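Local coordinates for protein putative leucoanthocyanidin reductase 1 (Vitis vinifera, PDB 3I6I) that reduces leucoanthocyanidins to flavan-3-ols such as catechin in flavonoid biosynthesis, using NADPH bound to a Rossmann-fold domain, at residues Tyr194-Thr199 against Phe221-Asn226. Sequence-based numbering, arbitrary orientation.
Sequences YFVAGT and FRPSCN
Phe195 and Asn226 pair where strand 193-196 meets the loop into antiparallel strand 227-228, in the small mixed sheet accompanying the Rossmann domain of this NmrA-like reductase. Two hydrogen bonds grip the Phe195 backbone: its N donates to Asn226 O (3.1 Å, 164° at the hydrogen), and its O accepts from Asn226 ND2 at 2.9 Å. Asn226 N turns back to Pro223 O, and the side-chain ND2 serves Phe195 O instead. Chi1 of -68° puts CG beside the backbone N of Asn226; Phe195 O lies near the amide plane, and ND2 also donates to Arg305 O. Asn226 O receives a CA-H...O contact from Tyr194. The Tyr194 ring makes a CH-pi contact with Arg222, whose CA lies over one face, 3.7 Å from the ring centroid. Arg222 CB sits against CZ, CG against CE1 and CZ, and CD near OH and CE1; the guanidinium plane is 13° from the ring plane. Arg222 also makes a cation-pi contact with Phe285 and donates from NH2 to Phe285 O. Apolar packing adds Val196 CG1 against Phe221 CD2 at 4.1 Å. Phe221 O accepts from Asn160, a cofactor-binding residue that also touches Tyr194. At the Tyr194 ring edge, in plane, Pro223 O lies 3.5 Å from CD2.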
# COMPACT_ATOMS: atom_id res chain seq x y z
N TYR A 194 -8.73 -6.95 6.55
CA TYR A 194 -9.18 -5.57 6.55
C TYR A 194 -9.11 -4.98 5.16
O TYR A 194 -8.09 -5.05 4.51
CB TYR A 194 -8.34 -4.71 7.51
CG TYR A 194 -8.51 -5.05 8.97
CD1 TYR A 194 -7.61 -5.88 9.61
CD2 TYR A 194 -9.57 -4.53 9.70
CE1 TYR A 194 -7.77 -6.20 10.96
CE2 TYR A 194 -9.71 -4.81 11.03
CZ TYR A 194 -8.82 -5.65 11.65
OH TYR A 194 -9.06 -5.90 12.97
N PHE A 195 -10.21 -4.41 4.72
CA PHE A 195 -10.32 -3.79 3.39
C PHE A 195 -10.47 -2.29 3.52
O PHE A 195 -11.27 -1.78 4.31
CB PHE A 195 -11.51 -4.38 2.62
CG PHE A 195 -11.42 -5.85 2.43
CD1 PHE A 195 -10.77 -6.39 1.34
CD2 PHE A 195 -11.93 -6.72 3.39
CE1 PHE A 195 -10.66 -7.76 1.17
CE2 PHE A 195 -11.82 -8.10 3.24
CZ PHE A 195 -11.19 -8.62 2.10
N VAL A 196 -9.66 -1.58 2.75
CA VAL A 196 -9.56 -0.13 2.88
C VAL A 196 -9.68 0.51 1.51
O VAL A 196 -8.99 0.11 0.53
CB VAL A 196 -8.21 0.25 3.49
CG1 VAL A 196 -8.14 1.78 3.72
CG2 VAL A 196 -7.97 -0.52 4.79
N ALA A 197 -10.55 1.51 1.41
CA ALA A 197 -10.62 2.28 0.18
C ALA A 197 -9.29 2.92 -0.19
O ALA A 197 -8.60 3.47 0.65
CB ALA A 197 -11.71 3.38 0.26
N GLY A 198 -8.95 2.88 -1.47
CA GLY A 198 -7.82 3.66 -1.98
C GLY A 198 -7.72 5.09 -1.45
O GLY A 198 -6.65 5.55 -1.04
N THR A 199 -8.83 5.81 -1.49
CA THR A 199 -8.85 7.20 -1.05
C THR A 199 -8.51 7.31 0.43
O THR A 199 -7.90 8.31 0.84
CB THR A 199 -10.19 7.93 -1.37
OG1 THR A 199 -11.29 7.24 -0.76
CG2 THR A 199 -10.45 8.00 -2.89
N PHE A 221 -3.74 -0.43 9.68
CA PHE A 221 -5.08 0.02 9.35
C PHE A 221 -6.08 -1.08 9.71
O PHE A 221 -6.23 -2.05 8.97
CB PHE A 221 -5.25 0.38 7.87
CG PHE A 221 -4.58 1.68 7.43
CD1 PHE A 221 -3.26 1.96 7.75
CD2 PHE A 221 -5.27 2.56 6.58
CE1 PHE A 221 -2.68 3.15 7.32
CE2 PHE A 221 -4.66 3.75 6.10
CZ PHE A 221 -3.36 4.03 6.49
N ARG A 222 -6.81 -0.90 10.81
CA ARG A 222 -7.78 -1.90 11.24
C ARG A 222 -9.16 -1.32 11.46
O ARG A 222 -9.71 -1.40 12.59
CB ARG A 222 -7.30 -2.58 12.50
CG ARG A 222 -6.00 -3.30 12.37
CD ARG A 222 -5.77 -4.22 13.54
NE ARG A 222 -4.70 -5.19 13.29
CZ ARG A 222 -4.29 -6.11 14.17
NH1 ARG A 222 -4.76 -6.13 15.41
NH2 ARG A 222 -3.35 -6.99 13.84
N PRO A 223 -9.77 -0.76 10.38
CA PRO A 223 -11.13 -0.27 10.51
C PRO A 223 -12.11 -1.42 10.83
O PRO A 223 -12.31 -2.36 10.01
CB PRO A 223 -11.40 0.37 9.14
CG PRO A 223 -10.55 -0.43 8.19
CD PRO A 223 -9.28 -0.59 9.00
N SER A 224 -12.70 -1.37 12.01
CA SER A 224 -13.51 -2.48 12.50
C SER A 224 -14.71 -2.81 11.57
O SER A 224 -15.11 -3.96 11.47
CB SER A 224 -13.99 -2.23 13.95
OG SER A 224 -14.86 -1.09 14.00
N CYS A 225 -15.28 -1.82 10.89
CA CYS A 225 -16.46 -2.08 10.07
C CYS A 225 -16.10 -2.71 8.72
O CYS A 225 -17.00 -3.16 7.97
CB CYS A 225 -17.23 -0.82 9.82
SG CYS A 225 -17.97 -0.11 11.33
N ASN A 226 -14.82 -2.74 8.41
CA ASN A 226 -14.33 -3.30 7.15
C ASN A 226 -13.50 -4.56 7.41
O ASN A 226 -12.68 -4.96 6.57
CB ASN A 226 -13.50 -2.26 6.37
CG ASN A 226 -14.31 -1.09 5.84
OD1 ASN A 226 -15.49 -0.88 6.16
ND2 ASN A 226 -13.64 -0.26 5.07